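Local coordinates for DNA primase (Aquifex aeolicus, PDB 2AU3), which is thought to synthesise the short RNA primers from which DNA polymerase starts during DNA replication, using a zinc-binding domain and an RNA polymerase domain, at residues Arg111-Tyr116 with Ala153-Leu158; Leu231-Ala237 with Arg265-Leu271; Leu363-Thr367 with Phe390-Val396. All coordinates share one frame; numbering follows the deposited sequence.

Interaction 1: Arg111-Tyr116 with Ala153-Leu158; sequences RVCDFY and ALVKVL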
loop_
_atom_site.group_PDB
_atom_site.type_symbol
_atom_site.label_atom_id
_atom_site.label_comp_id
_atom_site.label_asym_id
_atom_site.label_seq_id
_atom_site.Cartn_x
_atom_site.Cartn_y
_atom_site.Cartn_z
ATOM N N ARG A 111 -2.071 3.496 16.551
ATOM C CA ARG A 111 -2.413 4.714 17.269
ATOM C C ARG A 111 -1.671 5.929 16.701
ATOM O O ARG A 111 -2.174 7.059 16.728
ATOM C CB ARG A 111 -2.082 4.570 18.756
ATOM C CG ARG A 111 -2.352 5.827 19.544
ATOM C CD ARG A 111 -3.856 6.158 19.558
ATOM N NE ARG A 111 -4.195 7.377 20.268
ATOM C CZ ARG A 111 -4.315 8.572 19.700
ATOM N NH1 ARG A 111 -4.056 8.746 18.396
ATOM N NH2 ARG A 111 -4.683 9.603 20.447
ATOM N N VAL A 112 -0.438 5.704 16.280
ATOM C CA VAL A 112 0.369 6.767 15.713
ATOM C C VAL A 112 -0.200 7.143 14.332
ATOM O O VAL A 112 -0.256 8.305 13.975
ATOM C CB VAL A 112 1.855 6.355 15.630
ATOM C CG1 VAL A 112 2.669 7.323 14.744
ATOM C CG2 VAL A 112 2.468 6.296 17.026
ATOM N N CYS A 113 -0.678 6.154 13.599
ATOM C CA CYS A 113 -1.403 6.408 12.349
ATOM C C CYS A 113 -2.603 7.346 12.568
ATOM O O CYS A 113 -2.782 8.327 11.831
ATOM C CB CYS A 113 -1.859 5.081 11.727
ATOM S SG CYS A 113 -2.668 5.260 10.103
ATOM N N ASP A 114 -3.379 7.092 13.624
ATOM C CA ASP A 114 -4.558 7.915 13.961
ATOM C C ASP A 114 -4.169 9.332 14.326
ATOM O O ASP A 114 -4.899 10.289 14.021
ATOM C CB ASP A 114 -5.322 7.306 15.147
ATOM C CG ASP A 114 -5.857 5.895 14.846
ATOM O OD1 ASP A 114 -6.162 5.575 13.663
ATOM O OD2 ASP A 114 -5.979 5.034 15.744
ATOM N N PHE A 115 -3.032 9.462 15.000
ATOM C CA PHE A 115 -2.498 10.759 15.404
ATOM C C PHE A 115 -2.149 11.619 14.174
ATOM O O PHE A 115 -2.541 12.793 14.065
ATOM C CB PHE A 115 -1.255 10.555 16.294
ATOM C CG PHE A 115 -0.425 11.790 16.458
ATOM C CD1 PHE A 115 -0.897 12.865 17.205
ATOM C CD2 PHE A 115 0.810 11.896 15.833
ATOM C CE1 PHE A 115 -0.143 14.037 17.340
ATOM C CE2 PHE A 115 1.576 13.054 15.965
ATOM C CZ PHE A 115 1.093 14.126 16.734
ATOM N N TYR A 116 -1.415 11.014 13.249
ATOM C CA TYR A 116 -1.048 11.667 11.995
ATOM C C TYR A 116 -2.261 12.038 11.129
ATOM O O TYR A 116 -2.283 13.115 10.513
ATOM C CB TYR A 116 -0.154 10.756 11.196
ATOM C CG TYR A 116 1.245 10.582 11.717
ATOM C CD1 TYR A 116 1.912 11.613 12.386
ATOM C CD2 TYR A 116 1.934 9.396 11.489
ATOM C CE1 TYR A 116 3.240 11.429 12.858
ATOM C CE2 TYR A 116 3.265 9.227 11.920
ATOM C CZ TYR A 116 3.898 10.244 12.583
ATOM O OH TYR A 116 5.196 10.064 12.987
ATOM N N ALA A 153 3.914 16.332 20.744
ATOM C CA ALA A 153 2.520 15.890 20.631
ATOM C C ALA A 153 2.446 14.355 20.481
ATOM O O ALA A 153 1.653 13.701 21.155
ATOM C CB ALA A 153 1.824 16.571 19.447
ATOM N N LEU A 154 3.258 13.804 19.580
ATOM C CA LEU A 154 3.322 12.349 19.351
ATOM C C LEU A 154 3.740 11.620 20.638
ATOM O O LEU A 154 3.137 10.617 21.019
ATOM C CB LEU A 154 4.312 12.033 18.210
ATOM C CG LEU A 154 4.699 10.576 17.880
ATOM C CD1 LEU A 154 3.487 9.662 17.703
ATOM C CD2 LEU A 154 5.560 10.517 16.637
ATOM N N VAL A 155 4.802 12.101 21.274
ATOM C CA VAL A 155 5.314 11.460 22.489
ATOM C C VAL A 155 4.245 11.437 23.596
ATOM O O VAL A 155 4.047 10.417 24.260
ATOM C CB VAL A 155 6.617 12.139 22.989
ATOM C CG1 VAL A 155 6.874 11.816 24.460
ATOM C CG2 VAL A 155 7.796 11.728 22.131
ATOM N N LYS A 156 3.538 12.552 23.757
ATOM C CA LYS A 156 2.468 12.643 24.739
ATOM C C LYS A 156 1.368 11.593 24.507
ATOM O O LYS A 156 0.891 10.965 25.464
ATOM C CB LYS A 156 1.876 14.054 24.757
ATOM C CG LYS A 156 0.896 14.329 25.898
ATOM C CD LYS A 156 0.143 15.657 25.660
ATOM C CE LYS A 156 -1.275 15.623 26.229
ATOM N NZ LYS A 156 -2.342 15.414 25.167
ATOM N N VAL A 157 0.962 11.380 23.253
ATOM C CA VAL A 157 -0.067 10.363 23.010
ATOM C C VAL A 157 0.462 8.971 23.296
ATOM O O VAL A 157 -0.274 8.115 23.786
ATOM C CB VAL A 157 -0.743 10.415 21.597
ATOM C CG1 VAL A 157 -0.920 11.829 21.078
ATOM C CG2 VAL A 157 -0.038 9.523 20.601
ATOM N N LEU A 158 1.729 8.749 22.985
ATOM C CA LEU A 158 2.360 7.461 23.198
ATOM C C LEU A 158 2.425 7.152 24.699
ATOM O O LEU A 158 1.978 6.093 25.147
ATOM C CB LEU A 158 3.769 7.482 22.601
ATOM C CG LEU A 158 4.075 6.708 21.308
ATOM C CD1 LEU A 158 2.833 6.236 20.568
ATOM C CD2 LEU A 158 5.053 7.458 20.390
#

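Interaction 2: Leu231-Ala237 with Arg265-Leu271; sequences LFGLYEA and RNVVAPL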
loop_
_atom_site.group_PDB
_atom_site.type_symbol
_atom_site.label_atom_id
_atom_site.label_comp_id
_atom_site.label_asym_id
_atom_site.label_seq_id
_atom_site.Cartn_x
_atom_site.Cartn_y
_atom_site.Cartn_z
ATOM N N LEU A 231 4.374 -4.493 -0.646
ATOM C CA LEU A 231 4.009 -3.599 -1.734
ATOM C C LEU A 231 3.017 -2.572 -1.234
ATOM O O LEU A 231 1.986 -2.929 -0.639
ATOM C CB LEU A 231 3.397 -4.364 -2.930
ATOM C CG LEU A 231 4.367 -5.149 -3.822
ATOM C CD1 LEU A 231 3.618 -6.206 -4.611
ATOM C CD2 LEU A 231 5.128 -4.218 -4.759
ATOM N N PHE A 232 3.310 -1.304 -1.487
ATOM C CA PHE A 232 2.340 -0.267 -1.203
ATOM C C PHE A 232 1.066 -0.505 -2.001
ATOM O O PHE A 232 1.115 -0.750 -3.226
ATOM C CB PHE A 232 2.888 1.113 -1.553
ATOM C CG PHE A 232 1.967 2.241 -1.135
ATOM C CD1 PHE A 232 1.690 2.453 0.216
ATOM C CD2 PHE A 232 1.386 3.079 -2.081
ATOM C CE1 PHE A 232 0.836 3.491 0.619
ATOM C CE2 PHE A 232 0.530 4.131 -1.691
ATOM C CZ PHE A 232 0.251 4.328 -0.351
ATOM N N GLY A 233 -0.071 -0.390 -1.317
ATOM C CA GLY A 233 -1.360 -0.494 -1.952
ATOM C C GLY A 233 -1.916 -1.904 -2.089
ATOM O O GLY A 233 -3.065 -2.068 -2.484
ATOM N N LEU A 234 -1.131 -2.933 -1.778
ATOM C CA LEU A 234 -1.632 -4.293 -1.950
ATOM C C LEU A 234 -2.943 -4.566 -1.187
ATOM O O LEU A 234 -3.901 -5.108 -1.754
ATOM C CB LEU A 234 -0.559 -5.333 -1.632
ATOM C CG LEU A 234 -0.832 -6.771 -2.010
ATOM C CD1 LEU A 234 -1.106 -6.916 -3.525
ATOM C CD2 LEU A 234 0.391 -7.587 -1.595
ATOM N N TYR A 235 -3.004 -4.133 0.070
ATOM C CA TYR A 235 -4.185 -4.341 0.883
ATOM C C TYR A 235 -5.402 -3.682 0.204
ATOM O O TYR A 235 -6.478 -4.276 0.078
ATOM C CB TYR A 235 -3.979 -3.736 2.272
ATOM C CG TYR A 235 -5.256 -3.657 3.074
ATOM C CD1 TYR A 235 -5.840 -2.427 3.370
ATOM C CD2 TYR A 235 -5.883 -4.827 3.549
ATOM C CE1 TYR A 235 -7.012 -2.357 4.138
ATOM C CE2 TYR A 235 -7.031 -4.779 4.315
ATOM C CZ TYR A 235 -7.607 -3.544 4.587
ATOM O OH TYR A 235 -8.766 -3.473 5.336
ATOM N N GLU A 236 -5.218 -2.455 -0.246
ATOM C CA GLU A 236 -6.292 -1.736 -0.900
ATOM C C GLU A 236 -6.621 -2.257 -2.323
ATOM O O GLU A 236 -7.755 -2.121 -2.789
ATOM C CB GLU A 236 -5.925 -0.262 -0.957
ATOM C CG GLU A 236 -5.878 0.401 0.411
ATOM C CD GLU A 236 -4.528 0.224 1.117
ATOM O OE1 GLU A 236 -3.622 -0.438 0.548
ATOM O OE2 GLU A 236 -4.371 0.750 2.248
ATOM N N ALA A 237 -5.629 -2.838 -2.991
ATOM C CA ALA A 237 -5.745 -3.214 -4.403
ATOM C C ALA A 237 -6.231 -4.646 -4.632
ATOM O O ALA A 237 -6.738 -4.951 -5.705
ATOM C CB ALA A 237 -4.399 -3.011 -5.120
ATOM N N ARG A 265 -7.889 1.083 -9.569
ATOM C CA ARG A 265 -7.651 0.658 -8.189
ATOM C C ARG A 265 -6.870 -0.652 -8.058
ATOM O O ARG A 265 -6.535 -1.069 -6.944
ATOM C CB ARG A 265 -8.977 0.532 -7.460
ATOM C CG ARG A 265 -9.771 1.839 -7.328
ATOM C CD ARG A 265 -11.087 1.583 -6.634
ATOM N NE ARG A 265 -11.905 2.777 -6.456
ATOM C CZ ARG A 265 -13.036 2.986 -7.092
ATOM N NH1 ARG A 265 -13.467 2.106 -7.979
ATOM N NH2 ARG A 265 -13.748 4.075 -6.834
ATOM N N ASN A 266 -6.579 -1.293 -9.196
ATOM C CA ASN A 266 -5.851 -2.566 -9.154
ATOM C C ASN A 266 -4.369 -2.276 -9.351
ATOM O O ASN A 266 -3.765 -2.771 -10.266
ATOM C CB ASN A 266 -6.382 -3.537 -10.234
ATOM C CG ASN A 266 -6.311 -2.939 -11.654
ATOM O OD1 ASN A 266 -6.501 -1.738 -11.837
ATOM N ND2 ASN A 266 -6.059 -3.784 -12.645
ATOM N N VAL A 267 -3.816 -1.465 -8.458
ATOM C CA VAL A 267 -2.499 -0.811 -8.606
ATOM C C VAL A 267 -1.676 -1.068 -7.350
ATOM O O VAL A 267 -2.207 -0.934 -6.220
ATOM C CB VAL A 267 -2.653 0.741 -8.723
ATOM C CG1 VAL A 267 -1.278 1.424 -9.044
ATOM C CG2 VAL A 267 -3.661 1.111 -9.808
ATOM N N VAL A 268 -0.372 -1.359 -7.544
ATOM C CA VAL A 268 0.599 -1.525 -6.458
ATOM C C VAL A 268 1.856 -0.756 -6.805
ATOM O O VAL A 268 2.050 -0.366 -7.947
ATOM C CB VAL A 268 1.021 -3.019 -6.252
ATOM C CG1 VAL A 268 -0.108 -3.794 -5.533
ATOM C CG2 VAL A 268 1.322 -3.682 -7.583
ATOM N N ALA A 269 2.708 -0.534 -5.812
ATOM C CA ALA A 269 3.985 0.118 -6.064
ATOM C C ALA A 269 5.042 -0.454 -5.132
ATOM O O ALA A 269 4.705 -0.881 -4.020
ATOM C CB ALA A 269 3.847 1.623 -5.859
ATOM N N PRO A 270 6.321 -0.479 -5.555
ATOM C CA PRO A 270 7.412 -0.979 -4.700
ATOM C C PRO A 270 7.572 -0.091 -3.485
ATOM O O PRO A 270 7.261 1.113 -3.536
ATOM C CB PRO A 270 8.655 -0.870 -5.598
ATOM C CG PRO A 270 8.118 -0.848 -6.971
ATOM C CD PRO A 270 6.811 -0.111 -6.893
ATOM N N LEU A 271 8.025 -0.666 -2.389
ATOM C CA LEU A 271 8.123 0.146 -1.203
ATOM C C LEU A 271 9.354 0.979 -1.302
ATOM O O LEU A 271 10.489 0.467 -1.450
ATOM C CB LEU A 271 8.064 -0.675 0.073
ATOM C CG LEU A 271 6.911 -0.242 0.984
ATOM C CD1 LEU A 271 5.951 0.741 0.307
ATOM C CD2 LEU A 271 6.161 -1.451 1.476
#

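Interaction 3: Leu363-Thr367 with Phe390-Val396; sequences LEEKT and FHTKYKV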
loop_
_atom_site.group_PDB
_atom_site.type_symbol
_atom_site.label_atom_id
_atom_site.label_comp_id
_atom_site.label_asym_id
_atom_site.label_seq_id
_atom_site.Cartn_x
_atom_site.Cartn_y
_atom_site.Cartn_z
ATOM N N LEU A 363 16.785 -5.898 -35.878
ATOM C CA LEU A 363 16.846 -7.323 -35.568
ATOM C C LEU A 363 17.959 -7.644 -34.566
ATOM O O LEU A 363 17.760 -8.438 -33.641
ATOM C CB LEU A 363 16.973 -8.181 -36.835
ATOM C CG LEU A 363 16.610 -9.667 -36.654
ATOM C CD1 LEU A 363 15.196 -9.827 -36.118
ATOM C CD2 LEU A 363 16.799 -10.476 -37.947
ATOM N N GLU A 364 19.113 -7.008 -34.750
ATOM C CA GLU A 364 20.271 -7.212 -33.880
ATOM C C GLU A 364 19.967 -6.902 -32.420
ATOM O O GLU A 364 20.183 -7.733 -31.549
ATOM C CB GLU A 364 21.446 -6.349 -34.337
ATOM C CG GLU A 364 22.225 -6.932 -35.501
ATOM C CD GLU A 364 22.946 -8.221 -35.143
ATOM O OE1 GLU A 364 22.864 -8.655 -33.957
ATOM O OE2 GLU A 364 23.598 -8.797 -36.049
ATOM N N GLU A 365 19.472 -5.695 -32.161
ATOM C CA GLU A 365 19.237 -5.255 -30.792
ATOM C C GLU A 365 18.026 -5.964 -30.206
ATOM O O GLU A 365 18.012 -6.293 -29.032
ATOM C CB GLU A 365 19.063 -3.733 -30.736
ATOM C CG GLU A 365 19.160 -3.120 -29.342
ATOM C CD GLU A 365 20.495 -3.376 -28.647
ATOM O OE1 GLU A 365 21.542 -3.451 -29.345
ATOM O OE2 GLU A 365 20.494 -3.491 -27.393
ATOM N N LYS A 366 17.031 -6.222 -31.046
ATOM C CA LYS A 366 15.767 -6.793 -30.595
ATOM C C LYS A 366 15.901 -8.287 -30.299
ATOM O O LYS A 366 15.197 -8.827 -29.440
ATOM C CB LYS A 366 14.653 -6.544 -31.620
ATOM C CG LYS A 366 14.180 -5.077 -31.726
ATOM C CD LYS A 366 13.180 -4.719 -30.632
ATOM C CE LYS A 366 12.184 -3.687 -31.095
ATOM N NZ LYS A 366 11.283 -3.268 -29.989
ATOM N N THR A 367 16.796 -8.955 -31.023
ATOM C CA THR A 367 17.094 -10.357 -30.755
ATOM C C THR A 367 17.772 -10.454 -29.397
ATOM O O THR A 367 17.479 -11.359 -28.618
ATOM C CB THR A 367 18.006 -10.941 -31.840
ATOM O OG1 THR A 367 17.271 -11.088 -33.059
ATOM C CG2 THR A 367 18.424 -12.385 -31.480
ATOM N N PHE A 390 9.735 -16.652 -32.995
ATOM C CA PHE A 390 10.776 -15.704 -33.378
ATOM C C PHE A 390 11.699 -16.301 -34.461
ATOM O O PHE A 390 12.044 -15.619 -35.429
ATOM C CB PHE A 390 11.603 -15.312 -32.160
ATOM C CG PHE A 390 12.319 -13.998 -32.298
ATOM C CD1 PHE A 390 11.778 -12.844 -31.754
ATOM C CD2 PHE A 390 13.561 -13.925 -32.924
ATOM C CE1 PHE A 390 12.449 -11.615 -31.852
ATOM C CE2 PHE A 390 14.246 -12.704 -33.026
ATOM C CZ PHE A 390 13.684 -11.542 -32.490
ATOM N N HIS A 391 12.097 -17.561 -34.272
ATOM C CA HIS A 391 12.918 -18.288 -35.237
ATOM C C HIS A 391 12.221 -18.356 -36.608
ATOM O O HIS A 391 12.819 -18.020 -37.646
ATOM C CB HIS A 391 13.193 -19.694 -34.696
ATOM C CG HIS A 391 13.770 -20.643 -35.703
ATOM N ND1 HIS A 391 15.099 -20.616 -36.077
ATOM C CD2 HIS A 391 13.205 -21.662 -36.392
ATOM C CE1 HIS A 391 15.320 -21.567 -36.967
ATOM N NE2 HIS A 391 14.190 -22.217 -37.172
ATOM N N THR A 392 10.959 -18.784 -36.595
ATOM C CA THR A 392 10.138 -18.892 -37.795
ATOM C C THR A 392 10.100 -17.564 -38.519
ATOM O O THR A 392 10.424 -17.471 -39.698
ATOM C CB THR A 392 8.700 -19.352 -37.440
ATOM O OG1 THR A 392 8.734 -20.696 -36.945
ATOM C CG2 THR A 392 7.803 -19.330 -38.681
ATOM N N LYS A 393 9.698 -16.540 -37.775
ATOM C CA LYS A 393 9.607 -15.204 -38.307
ATOM C C LYS A 393 10.982 -14.612 -38.760
ATOM O O LYS A 393 11.092 -14.228 -39.920
ATOM C CB LYS A 393 8.942 -14.250 -37.298
ATOM C CG LYS A 393 8.752 -12.829 -37.818
ATOM C CD LYS A 393 7.785 -12.005 -36.980
ATOM C CE LYS A 393 7.339 -10.752 -37.724
ATOM N NZ LYS A 393 6.543 -9.845 -36.850
ATOM N N TYR A 394 12.018 -14.523 -37.897
ATOM C CA TYR A 394 13.239 -13.784 -38.311
ATOM C C TYR A 394 14.457 -14.636 -38.708
ATOM O O TYR A 394 15.519 -14.098 -39.008
ATOM C CB TYR A 394 13.628 -12.771 -37.227
ATOM C CG TYR A 394 12.502 -11.795 -36.953
ATOM C CD1 TYR A 394 12.254 -10.734 -37.819
ATOM C CD2 TYR A 394 11.674 -11.952 -35.841
ATOM C CE1 TYR A 394 11.230 -9.848 -37.582
ATOM C CE2 TYR A 394 10.649 -11.067 -35.588
ATOM C CZ TYR A 394 10.432 -10.015 -36.469
ATOM O OH TYR A 394 9.423 -9.126 -36.236
ATOM N N LYS A 395 14.268 -15.959 -38.706
ATOM C CA LYS A 395 15.285 -16.934 -39.130
ATOM C C LYS A 395 16.511 -17.016 -38.216
ATOM O O LYS A 395 17.538 -17.608 -38.580
ATOM C CB LYS A 395 15.700 -16.669 -40.586
ATOM C CG LYS A 395 14.646 -17.081 -41.611
ATOM C CD LYS A 395 15.216 -17.070 -43.023
ATOM C CE LYS A 395 14.275 -16.365 -43.981
ATOM N NZ LYS A 395 15.004 -15.625 -45.050
ATOM N N VAL A 396 16.395 -16.448 -37.019
ATOM C CA VAL A 396 17.473 -16.517 -36.048
ATOM C C VAL A 396 17.527 -17.942 -35.487
ATOM O O VAL A 396 16.498 -18.472 -35.066
ATOM C CB VAL A 396 17.294 -15.462 -34.936
ATOM C CG1 VAL A 396 18.475 -15.493 -33.955
ATOM C CG2 VAL A 396 17.174 -14.081 -35.553
#

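Interaction 1: Arg111-Tyr116 with Ala153-Leu158
F115 lays one face of its ring against the backbone of L154: CA of L154 sits 4.1 Å from the ring centroid and 23° off the normal, a CH-pi contact displaced toward the rim. The far end of the same ring reaches A153, with F115 CZ 3.7 Å from A153 CB, while F115 CD1 meets V157 CG1 at 4.0 Å, so a single phenyl spans one turn of the opposing helix. F115 CG stands anti to the backbone N (chi1 164°), which sends the ring toward helix 151-161. Beside the ring V112 offers its CG2 methyl to two leucines at once, 3.6 Å from L154 CD1 and equally near L158 CD1. The other L154 methyl, CD2, comes 3.7 Å from Y116 OH, a hydroxyl hydrogen-bonded to D183. At the more open margin the R111 guanidinium passes over V157, one face turned to V157 CB. Apart from the CH-pi contact the helices meet by van der Waals packing, away from the zinc and predicted magnesium sites, with 153-158 in the N-terminal part of the primase catalytic core. The two helical segments run at 139° to each other with axes 10.5 Å apart, the F115 ring between them. Around them, helix 164-168 packs Y167 against both V112 and L158, F203 of strand 200-207 touches V112 and meets the Y116 ring edge-to-face, and V190 of strand 188-194 also lies against Y116.

Interaction 2: Leu231-Ala237 with Arg265-Leu271
The mixed sheet of the Toprim fold gains one of its two edge strands here: the short, weakly bonded 231-232 pairs antiparallel with 267-270, then turns into helix 234-244. F232 and A269 form a hydrogen-bonded pair. A269 N gives the sounder bond, 3.0 Å to F232 O, in the carbonyl plane with 149° at the hydrogen; the return bond from F232 N to A269 O is bent to 126° and weak. The chain leaves the strand through a type II turn from L231 to L234, with G233 as N-cap. At the positive phi of G233 a side chain would collide with the preceding carbonyl oxygen and crowd V267 O. L234 and V268 run side by side, L234 CD1 3.8 Å from V268 CG1. At the other end L271 CD1 packs on F232 CB at 3.6 Å. On the far side of strand 267-270, V268 bonds through its backbone to I248 and V250, and P270 lies about 6 Å, side chain to side chain, from E251, a predicted magnesium ligand. The helix start closes tightly over the strand: A237 CB is 3.2 Å from V267 O, a buried carbonyl oxygen with no polar partner in the model.

Interaction 3: Leu363-Thr367 with Phe390-Val396
L363 carries its CG anti to the backbone N (chi1 -162°), which swings CD1 across to Y394, whose own CG, anti to the carbonyl carbon (chi1 -58°), leans out to meet it. The leucine methyl comes 3.4 Å from Y394 CG, approaching obliquely at the root of the ring. One turn on, T367 points OG1 at the rim of F390, close to the ring plane and 3.4 Å from CE2. That hydroxyl donates to L363 O at 2.8 Å, tilted 33° from the carbonyl plane, while T367 N reaches the same oxygen from the opposite face. T367 also meets V396 tip to tip, CG2 against V396 CG1 at 4.0 Å. Replacing T367 by an alanine would probably leave the F390 edge and the V396 methyls facing a gap, and L363 O with one donor fewer. F390 has Y394 CD2 over the centre of one face, and F370 stacks with its ring. The Y394 hydroxyl bonds to I356 O. In the helical domain, helix 363-374 and the end of helix 380-394, with V396 just past it, thus meet mainly through apolar packing, and the polar atom touching the F390 edge, T367 OG1, is tied to its own helix.

Overall arrangement
From the N terminus the three contacts follow one another in series, none nested in or crossing another. Interaction 1 closes first, bringing helix 151-161 back onto helix 101-122 after 36 intervening, mostly helical residues. Interaction 2 then closes a 27-residue excursion through the rest of helix 234-244, strand 247-249 and helix 253-261, tying the edge strand and the start of helix 234-244 to strand 267-270 close to the spatial centre of the chain. Interaction 3 closes last, joining helix 363-374 to the end of helix 380-394 in the helical domain. Interactions 1 and 3 lie on opposite sides of the chain's centre, their own centres about 60 Å apart; none of the three touches another.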